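Long-range contacts in putative ABC-transporter ATP-binding protein (Alicyclobacillus acidocaldarius, PDB 1Z47), which probably binds and hydrolyses ATP as the motor subunit of a putative ABC-type sulfate importer: residues R125-L129 with L160-P164; M133-Y138 with Q150-L156; D288-A294 with V343-R349. One frame throughout, in Å; residues are numbered along the deposited sequence.

Contact 1 (R125-L129 with L160-P164)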
loop_
_atom_site.group_PDB
_atom_site.type_symbol
_atom_site.label_atom_id
_atom_site.label_comp_id
_atom_site.label_asym_id
_atom_site.label_seq_id
_atom_site.Cartn_x
_atom_site.Cartn_y
_atom_site.Cartn_z
ATOM N N ARG B 125 12.422 -5.232 34.264
ATOM C CA ARG B 125 12.310 -5.720 32.882
ATOM C C ARG B 125 11.190 -4.927 32.200
ATOM O O ARG B 125 11.340 -4.432 31.077
ATOM C CB ARG B 125 11.922 -7.200 32.906
ATOM C CG ARG B 125 12.598 -8.150 31.907
ATOM C CD ARG B 125 12.226 -7.952 30.448
ATOM N NE ARG B 125 13.280 -7.266 29.699
ATOM C CZ ARG B 125 13.613 -7.542 28.437
ATOM N NH1 ARG B 125 12.980 -8.498 27.769
ATOM N NH2 ARG B 125 14.571 -6.850 27.835
ATOM N N VAL B 126 10.060 -4.816 32.893
ATOM C CA VAL B 126 8.908 -4.096 32.341
ATOM C C VAL B 126 9.211 -2.633 32.103
ATOM O O VAL B 126 8.961 -2.106 31.013
ATOM C CB VAL B 126 7.687 -4.247 33.250
ATOM C CG1 VAL B 126 6.509 -3.360 32.742
ATOM C CG2 VAL B 126 7.294 -5.711 33.292
ATOM N N ARG B 127 9.783 -1.970 33.098
ATOM C CA ARG B 127 10.086 -0.563 32.940
ATOM C C ARG B 127 11.059 -0.360 31.809
ATOM O O ARG B 127 11.016 0.658 31.108
ATOM C CB ARG B 127 10.627 0.010 34.256
ATOM C CG ARG B 127 9.608 -0.173 35.371
ATOM C CD ARG B 127 9.923 0.587 36.641
ATOM N NE ARG B 127 8.940 0.255 37.676
ATOM C CZ ARG B 127 7.645 0.571 37.628
ATOM N NH1 ARG B 127 7.147 1.247 36.596
ATOM N NH2 ARG B 127 6.839 0.187 38.612
ATOM N N GLU B 128 11.926 -1.351 31.628
ATOM C CA GLU B 128 12.923 -1.328 30.574
ATOM C C GLU B 128 12.214 -1.272 29.218
ATOM O O GLU B 128 12.502 -0.416 28.394
ATOM C CB GLU B 128 13.774 -2.606 30.643
ATOM C CG GLU B 128 14.990 -2.612 29.716
ATOM C CD GLU B 128 15.507 -4.019 29.394
ATOM O OE1 GLU B 128 15.570 -4.887 30.301
ATOM O OE2 GLU B 128 15.867 -4.255 28.216
ATOM N N LEU B 129 11.303 -2.216 29.000
ATOM C CA LEU B 129 10.563 -2.295 27.747
ATOM C C LEU B 129 9.704 -1.056 27.493
ATOM O O LEU B 129 9.689 -0.516 26.383
ATOM C CB LEU B 129 9.690 -3.549 27.742
ATOM C CG LEU B 129 10.478 -4.853 27.650
ATOM C CD1 LEU B 129 9.568 -6.040 27.932
ATOM C CD2 LEU B 129 11.107 -4.945 26.266
ATOM N N LEU B 160 7.652 -9.444 23.771
ATOM C CA LEU B 160 9.080 -9.426 24.046
ATOM C C LEU B 160 9.520 -9.598 25.485
ATOM O O LEU B 160 10.655 -10.017 25.746
ATOM C CB LEU B 160 9.683 -8.128 23.533
ATOM C CG LEU B 160 9.769 -8.025 22.011
ATOM C CD1 LEU B 160 10.267 -6.634 21.628
ATOM C CD2 LEU B 160 10.700 -9.122 21.485
ATOM N N ALA B 161 8.637 -9.259 26.417
ATOM C CA ALA B 161 8.965 -9.344 27.837
ATOM C C ALA B 161 9.809 -10.560 28.243
ATOM O O ALA B 161 10.888 -10.396 28.826
ATOM C CB ALA B 161 7.683 -9.287 28.674
ATOM N N PRO B 162 9.330 -11.784 27.944
ATOM C CA PRO B 162 10.004 -13.045 28.263
ATOM C C PRO B 162 11.316 -13.283 27.534
ATOM O O PRO B 162 11.978 -14.291 27.773
ATOM C CB PRO B 162 8.966 -14.101 27.891
ATOM C CG PRO B 162 7.661 -13.374 27.983
ATOM C CD PRO B 162 8.007 -12.056 27.357
ATOM N N ARG B 163 11.685 -12.376 26.632
ATOM C CA ARG B 163 12.933 -12.506 25.887
ATOM C C ARG B 163 12.854 -13.695 24.904
ATOM O O ARG B 163 13.705 -14.587 24.919
ATOM C CB ARG B 163 14.088 -12.712 26.884
ATOM C CG ARG B 163 15.480 -12.322 26.384
ATOM C CD ARG B 163 15.978 -11.035 27.049
ATOM N NE ARG B 163 15.577 -10.957 28.456
ATOM C CZ ARG B 163 15.889 -9.955 29.277
ATOM N NH1 ARG B 163 15.471 -9.963 30.539
ATOM N NH2 ARG B 163 16.631 -8.946 28.840
ATOM N N PRO B 164 11.817 -13.727 24.042
ATOM C CA PRO B 164 11.685 -14.837 23.082
ATOM C C PRO B 164 12.867 -14.937 22.138
ATOM O O PRO B 164 13.548 -13.948 21.868
ATOM C CB PRO B 164 10.395 -14.501 22.324
ATOM C CG PRO B 164 9.601 -13.729 23.339
ATOM C CD PRO B 164 10.647 -12.834 23.976
#

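Contact 2 (M133-Y138 with Q150-L156)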
loop_
_atom_site.group_PDB
_atom_site.type_symbol
_atom_site.label_atom_id
_atom_site.label_comp_id
_atom_site.label_asym_id
_atom_site.label_seq_id
_atom_site.Cartn_x
_atom_site.Cartn_y
_atom_site.Cartn_z
ATOM N N MET B 133 10.143 1.477 24.285
ATOM C CA MET B 133 9.080 1.690 23.321
ATOM C C MET B 133 8.210 2.933 23.453
ATOM O O MET B 133 7.134 3.008 22.873
ATOM C CB MET B 133 8.241 0.425 23.216
ATOM C CG MET B 133 8.984 -0.589 22.339
ATOM S SD MET B 133 8.480 -2.267 22.483
ATOM C CE MET B 133 7.039 -2.270 21.482
ATOM N N ARG B 134 8.701 3.923 24.185
ATOM C CA ARG B 134 7.982 5.176 24.334
ATOM C C ARG B 134 6.562 4.977 24.860
ATOM O O ARG B 134 5.619 5.584 24.352
ATOM C CB ARG B 134 7.932 5.884 22.976
ATOM C CG ARG B 134 9.295 6.109 22.335
ATOM C CD ARG B 134 10.050 7.266 22.991
ATOM N NE ARG B 134 9.510 8.574 22.607
ATOM C CZ ARG B 134 9.979 9.743 23.046
ATOM N NH1 ARG B 134 11.004 9.781 23.894
ATOM N NH2 ARG B 134 9.427 10.877 22.636
ATOM N N LEU B 135 6.413 4.112 25.856
ATOM C CA LEU B 135 5.112 3.846 26.468
ATOM C C LEU B 135 5.129 4.140 27.958
ATOM O O LEU B 135 4.252 3.666 28.690
ATOM C CB LEU B 135 4.702 2.383 26.301
ATOM C CG LEU B 135 4.294 1.844 24.937
ATOM C CD1 LEU B 135 4.314 0.323 24.989
ATOM C CD2 LEU B 135 2.910 2.381 24.577
ATOM N N GLU B 136 6.127 4.886 28.422
ATOM C CA GLU B 136 6.192 5.194 29.854
ATOM C C GLU B 136 5.008 6.094 30.254
ATOM O O GLU B 136 4.332 5.842 31.258
ATOM C CB GLU B 136 7.527 5.879 30.196
ATOM C CG GLU B 136 7.726 7.218 29.493
ATOM C CD GLU B 136 7.571 7.108 27.981
ATOM O OE1 GLU B 136 8.466 6.514 27.333
ATOM O OE2 GLU B 136 6.543 7.605 27.453
ATOM N N SER B 137 4.741 7.128 29.464
ATOM C CA SER B 137 3.630 8.008 29.790
ATOM C C SER B 137 2.277 7.281 29.717
ATOM O O SER B 137 1.259 7.831 30.118
ATOM C CB SER B 137 3.626 9.263 28.891
ATOM O OG SER B 137 3.554 8.953 27.508
ATOM N N TYR B 138 2.271 6.038 29.237
ATOM C CA TYR B 138 1.020 5.275 29.141
ATOM C C TYR B 138 0.930 4.050 30.044
ATOM O O TYR B 138 -0.052 3.307 29.976
ATOM C CB TYR B 138 0.770 4.878 27.676
ATOM C CG TYR B 138 0.825 6.071 26.727
ATOM C CD1 TYR B 138 1.965 6.323 25.952
ATOM C CD2 TYR B 138 -0.225 6.994 26.670
ATOM C CE1 TYR B 138 2.070 7.466 25.144
ATOM C CE2 TYR B 138 -0.133 8.153 25.861
ATOM C CZ TYR B 138 1.020 8.378 25.104
ATOM O OH TYR B 138 1.139 9.525 24.335
ATOM N N GLN B 150 -0.518 3.014 19.375
ATOM C CA GLN B 150 0.073 2.759 20.686
ATOM C C GLN B 150 -0.269 1.348 21.163
ATOM O O GLN B 150 0.548 0.698 21.801
ATOM C CB GLN B 150 -0.403 3.802 21.717
ATOM C CG GLN B 150 0.027 5.233 21.378
ATOM C CD GLN B 150 -0.718 6.292 22.178
ATOM O OE1 GLN B 150 -1.878 6.112 22.554
ATOM N NE2 GLN B 150 -0.061 7.415 22.417
ATOM N N GLN B 151 -1.464 0.856 20.846
ATOM C CA GLN B 151 -1.837 -0.493 21.269
ATOM C C GLN B 151 -0.931 -1.560 20.656
ATOM O O GLN B 151 -0.693 -2.602 21.273
ATOM C CB GLN B 151 -3.299 -0.800 20.917
ATOM C CG GLN B 151 -4.297 -0.142 21.881
ATOM C CD GLN B 151 -5.747 -0.506 21.581
ATOM O OE1 GLN B 151 -6.526 0.342 21.155
ATOM N NE2 GLN B 151 -6.112 -1.773 21.807
ATOM N N GLN B 152 -0.449 -1.313 19.437
ATOM C CA GLN B 152 0.469 -2.258 18.772
ATOM C C GLN B 152 1.830 -2.198 19.470
ATOM O O GLN B 152 2.515 -3.207 19.589
ATOM C CB GLN B 152 0.654 -1.906 17.289
ATOM C CG GLN B 152 -0.570 -2.142 16.428
ATOM C CD GLN B 152 -1.130 -3.540 16.600
ATOM O OE1 GLN B 152 -0.385 -4.523 16.620
ATOM N NE2 GLN B 152 -2.455 -3.636 16.727
ATOM N N ARG B 153 2.241 -1.016 19.919
ATOM C CA ARG B 153 3.517 -0.947 20.617
ATOM C C ARG B 153 3.420 -1.772 21.906
ATOM O O ARG B 153 4.377 -2.451 22.304
ATOM C CB ARG B 153 3.908 0.503 20.937
ATOM C CG ARG B 153 4.049 1.390 19.700
ATOM C CD ARG B 153 5.113 2.485 19.862
ATOM N NE ARG B 153 4.843 3.439 20.942
ATOM C CZ ARG B 153 4.028 4.488 20.865
ATOM N NH1 ARG B 153 3.877 5.277 21.923
ATOM N NH2 ARG B 153 3.371 4.769 19.745
ATOM N N VAL B 154 2.261 -1.749 22.551
ATOM C CA VAL B 154 2.086 -2.500 23.791
ATOM C C VAL B 154 2.110 -4.006 23.521
ATOM O O VAL B 154 2.685 -4.771 24.284
ATOM C CB VAL B 154 0.755 -2.104 24.527
ATOM C CG1 VAL B 154 0.576 -2.940 25.789
ATOM C CG2 VAL B 154 0.778 -0.619 24.902
ATOM N N ALA B 155 1.501 -4.427 22.418
ATOM C CA ALA B 155 1.466 -5.839 22.057
ATOM C C ALA B 155 2.889 -6.345 21.789
ATOM O O ALA B 155 3.258 -7.456 22.180
ATOM C CB ALA B 155 0.558 -6.042 20.798
ATOM N N LEU B 156 3.698 -5.536 21.121
ATOM C CA LEU B 156 5.074 -5.942 20.853
ATOM C C LEU B 156 5.847 -6.025 22.182
ATOM O O LEU B 156 6.698 -6.909 22.361
ATOM C CB LEU B 156 5.759 -4.958 19.890
ATOM C CG LEU B 156 7.234 -5.208 19.535
ATOM C CD1 LEU B 156 7.414 -6.615 18.960
ATOM C CD2 LEU B 156 7.699 -4.161 18.522
#

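Contact 3 (D288-A294 with V343-R349)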
loop_
_atom_site.group_PDB
_atom_site.type_symbol
_atom_site.label_atom_id
_atom_site.label_comp_id
_atom_site.label_asym_id
_atom_site.label_seq_id
_atom_site.Cartn_x
_atom_site.Cartn_y
_atom_site.Cartn_z
ATOM N N ASP B 288 11.724 1.268 -16.769
ATOM C CA ASP B 288 12.677 0.892 -17.817
ATOM C C ASP B 288 12.242 1.105 -19.252
ATOM O O ASP B 288 12.758 0.453 -20.157
ATOM C CB ASP B 288 13.084 -0.568 -17.656
ATOM C CG ASP B 288 13.765 -0.831 -16.348
ATOM O OD1 ASP B 288 14.517 0.060 -15.896
ATOM O OD2 ASP B 288 13.562 -1.928 -15.775
ATOM N N VAL B 289 11.302 2.013 -19.466
ATOM C CA VAL B 289 10.810 2.315 -20.799
ATOM C C VAL B 289 10.839 3.835 -20.991
ATOM O O VAL B 289 10.332 4.575 -20.145
ATOM C CB VAL B 289 9.371 1.801 -20.969
ATOM C CG1 VAL B 289 8.867 2.100 -22.372
ATOM C CG2 VAL B 289 9.325 0.285 -20.674
ATOM N N GLU B 290 11.436 4.298 -22.090
ATOM C CA GLU B 290 11.529 5.735 -22.365
ATOM C C GLU B 290 10.632 6.163 -23.518
ATOM O O GLU B 290 10.534 5.471 -24.530
ATOM C CB GLU B 290 12.977 6.100 -22.660
ATOM C CG GLU B 290 13.951 5.372 -21.753
ATOM C CD GLU B 290 15.389 5.818 -21.947
ATOM O OE1 GLU B 290 15.775 6.870 -21.389
ATOM O OE2 GLU B 290 16.133 5.118 -22.663
ATOM N N LEU B 291 9.974 7.307 -23.364
ATOM C CA LEU B 291 9.077 7.808 -24.391
ATOM C C LEU B 291 9.616 9.044 -25.100
ATOM O O LEU B 291 10.207 9.929 -24.480
ATOM C CB LEU B 291 7.718 8.115 -23.775
ATOM C CG LEU B 291 7.226 6.991 -22.860
ATOM C CD1 LEU B 291 5.879 7.363 -22.289
ATOM C CD2 LEU B 291 7.152 5.690 -23.636
ATOM N N GLN B 292 9.395 9.093 -26.407
ATOM C CA GLN B 292 9.846 10.196 -27.234
ATOM C C GLN B 292 8.726 10.447 -28.216
ATOM O O GLN B 292 8.166 9.500 -28.767
ATOM C CB GLN B 292 11.139 9.801 -27.942
ATOM C CG GLN B 292 12.207 9.374 -26.942
ATOM C CD GLN B 292 13.500 8.907 -27.583
ATOM O OE1 GLN B 292 14.133 9.643 -28.343
ATOM N NE2 GLN B 292 13.910 7.679 -27.266
ATOM N N PRO B 293 8.372 11.726 -28.437
ATOM C CA PRO B 293 7.293 12.107 -29.358
ATOM C C PRO B 293 7.418 11.443 -30.727
ATOM O O PRO B 293 8.505 11.012 -31.120
ATOM C CB PRO B 293 7.424 13.633 -29.432
ATOM C CG PRO B 293 8.026 13.988 -28.095
ATOM C CD PRO B 293 9.074 12.922 -27.937
ATOM N N ALA B 294 6.301 11.355 -31.442
ATOM C CA ALA B 294 6.286 10.748 -32.768
ATOM C C ALA B 294 4.946 10.925 -33.471
ATOM O O ALA B 294 3.937 11.283 -32.850
ATOM C CB ALA B 294 6.626 9.260 -32.670
ATOM N N VAL B 343 3.329 8.310 -29.422
ATOM C CA VAL B 343 4.698 8.142 -28.940
ATOM C C VAL B 343 5.443 6.894 -29.382
ATOM O O VAL B 343 4.848 5.896 -29.801
ATOM C CB VAL B 343 4.763 8.150 -27.390
ATOM C CG1 VAL B 343 4.364 9.515 -26.849
ATOM C CG2 VAL B 343 3.853 7.051 -26.826
ATOM N N HIS B 344 6.763 6.980 -29.240
ATOM C CA HIS B 344 7.721 5.930 -29.557
ATOM C C HIS B 344 8.200 5.424 -28.208
ATOM O O HIS B 344 8.403 6.227 -27.295
ATOM C CB HIS B 344 8.900 6.534 -30.339
ATOM C CG HIS B 344 10.136 5.684 -30.351
ATOM N ND1 HIS B 344 10.427 4.803 -31.371
ATOM C CD2 HIS B 344 11.165 5.594 -29.476
ATOM C CE1 HIS B 344 11.580 4.207 -31.125
ATOM N NE2 HIS B 344 12.049 4.668 -29.980
ATOM N N MET B 345 8.367 4.105 -28.083
ATOM C CA MET B 345 8.826 3.460 -26.851
ATOM C C MET B 345 10.269 3.010 -26.957
ATOM O O MET B 345 10.743 2.678 -28.037
ATOM C CB MET B 345 7.985 2.223 -26.537
ATOM C CG MET B 345 6.575 2.501 -26.090
ATOM S SD MET B 345 5.621 0.964 -26.092
ATOM C CE MET B 345 4.524 1.281 -27.430
ATOM N N ASN B 346 10.946 2.963 -25.818
ATOM C CA ASN B 346 12.337 2.555 -25.765
ATOM C C ASN B 346 12.572 1.666 -24.553
ATOM O O ASN B 346 12.883 2.158 -23.457
ATOM C CB ASN B 346 13.228 3.784 -25.648
ATOM C CG ASN B 346 14.669 3.492 -25.983
ATOM O OD1 ASN B 346 15.196 2.407 -25.701
ATOM N ND2 ASN B 346 15.326 4.470 -26.579
ATOM N N VAL B 347 12.440 0.356 -24.736
ATOM C CA VAL B 347 12.646 -0.560 -23.630
ATOM C C VAL B 347 14.139 -0.591 -23.373
ATOM O O VAL B 347 14.893 -0.845 -24.292
ATOM C CB VAL B 347 12.112 -1.962 -23.996
ATOM C CG1 VAL B 347 12.427 -2.968 -22.901
ATOM C CG2 VAL B 347 10.619 -1.868 -24.223
ATOM N N THR B 348 14.559 -0.309 -22.134
ATOM C CA THR B 348 15.984 -0.291 -21.786
ATOM C C THR B 348 16.504 -1.500 -21.003
ATOM O O THR B 348 17.683 -1.817 -21.089
ATOM C CB THR B 348 16.367 1.005 -20.995
ATOM O OG1 THR B 348 15.724 1.008 -19.713
ATOM C CG2 THR B 348 15.956 2.246 -21.781
ATOM N N ARG B 349 15.650 -2.147 -20.206
ATOM C CA ARG B 349 16.044 -3.339 -19.440
ATOM C C ARG B 349 14.822 -4.253 -19.458
ATOM O O ARG B 349 13.684 -3.758 -19.567
ATOM C CB ARG B 349 16.409 -2.989 -17.995
ATOM C CG ARG B 349 17.626 -2.068 -17.886
ATOM C CD ARG B 349 17.792 -1.459 -16.491
ATOM N NE ARG B 349 17.897 -2.481 -15.453
ATOM C CZ ARG B 349 18.092 -2.222 -14.163
ATOM N NH1 ARG B 349 18.211 -0.964 -13.740
ATOM N NH2 ARG B 349 18.161 -3.222 -13.291
HETATM O O HOH W 1 12.446 -3.805 -17.084
#

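Contact 1 (R125-L129 with L160-P164)
Arg125 and Leu129 of helix 119-132 pack against the turn Leu160-Arg163, where helix 148-160 ends and the chain heads for strand 166-170, in a mostly buried contact of stacked guanidinium groups, one hydrogen bond and a small apolar patch. The chain of Arg125, bent at chi2 and chi3, carries NH1 to Ala161 O at 3.0 Å. The bond is nearly straight (167°) and runs in the guanidinium plane, although NH1 sits above the plane of the carbonyl. On the helix itself, Glu128 pairs with the same group, its OE2 lying 2.9 Å from Arg125 NH2 in a salt bridge. With its rim held at these two places the guanidinium keeps its tilt, and the Arg163 guanidinium lies flat on one face, centres 3.4 Å apart and planes 14° from parallel. Leu129 CG covers the opposite face. Leu129 CD1 presses on the turn, 3.4 Å from Ala161 CA, a tight carbon contact; a small residue suits this place, since the alanine methyl touches both Leu129 and Leu112. Leu112, in a loop, also covers Arg125, and Met195 of helix 178-195 touches Arg125 and Leu160. Two cations stacked face to face should repel, so the carboxylate of Glu128 and the negative carbonyl end of helix 148-160 probably pay much of the cost.

Contact 2 (M133-Y138 with Q150-L156)
Arg153, reaching out from helix 148-160, grips the backbone where helix 119-132 comes to its end. Its CG stands opposite the carbonyl carbon (chi1 -60°), and bends at chi2 and chi3 fold the guanidinium back over Gln150 CA, its edge turned to the chain end of helix 119-132. NE donates to Met133 O at 3.0 Å, approaching almost head-on to the carbonyl, while NH1 reaches Arg134 O, also at 3.0 Å, from well above that carbonyl's plane. Arginine suits the place because two N-H groups on one rigid plane can serve two successive carbonyls. These lie at a Schellman motif, in which Arg134, with positive phi, turns the chain out of the helix.

Beside this polar grip Leu135 supplies the apolar part. Both of its methyls, CD1 and CD2, fork around Val154 CG2, each 3.7 Å away; a branched tip fits a single beta-branch methyl well. Met133 runs its flexible thioether across Leu156 at about a right angle, though the exact place of its methyl is doubtful.

Farther along, Gln150 brings the NE2 end of its amide over one face of the Tyr138 ring, NE2 lying 3.1 Å from CZ, with the amide steeply inclined to the ring (54°). The extended glutamine chain makes this reach possible, and Ser147 N binds OE1, which probably fixes the flip of the amide, leaving NE2 toward the tyrosine. Ser137 OG lies over the other face. By sequence, Leu146, Ser147 and Gln150 belong to the LSGGQ signature motif of ABC ATPases.

Around the contact, Phe187 and Val191 of helix 178-195 cover Met133, Arg153 and Leu156, strand 166-170 meets Leu156 through Leu167 and Phe169, and helix 104-109 backs Val154.

Contact 3 (D288-A294 with V343-R349)
Asp288-Ala294 and Val343-Arg349 run antiparallel, their strand axes 4.4 Å apart at closest and 154° between directions, with 289-293 at an edge of its sheet. Gln292 and His344 form a hydrogen-bonded pair, His344 N to Gln292 O at 2.9 Å and Gln292 N to His344 O at 3.2 Å, and Glu290 N donates to Asn346 O. Val289, Leu291, Met345 and Val347 share one face, where Leu291 CD2 meets Met345 CG at 4.1 Å and Val327 and Ile317 continue the apolar layer. Polar Glu290, Gln292, His344 and Asn346 line the other face.

Just past the strand, Thr348 grips Asp288 O twice, through N at 2.8 Å and through OG1 at 3.0 Å. The first bond is nearly straight; in the second, chi1 of 66° brings the hydroxyl in from above the carbonyl plane. A valine here would probably leave Asp288 O with the backbone bond alone and let this end of the pairing work looser. Water 1 joins Asp288 OD2 to Arg349 O, while the Arg349 guanidinium pairs with Glu235. One face thus gains from burial, the other tolerates solvent, and the doubly bound carbonyl secures the strand end.

Contacts 1 and 2 belong together: their centres are 12 Å apart, and both join helix 119-132 or its end to helix 148-160, the second nested along the chain within the loop closed by the first. Contact 2 lies along the first two-thirds of helix 148-160, from beside the probable LSGGQ signature, and contact 1 at the turn that ends it. In ABC ATPases that motif typically faces the nucleotide on the partner subunit, whereas the probable P-loop, Gly48 to Thr55, follows strand 43-47. Contact 3 lies across the molecule, its centre about 55 Å from that of contact 1 and 50 Å from that of contact 2, in the beta-rich C-terminal part, whose first portion matches a CysA C-terminal regulatory family.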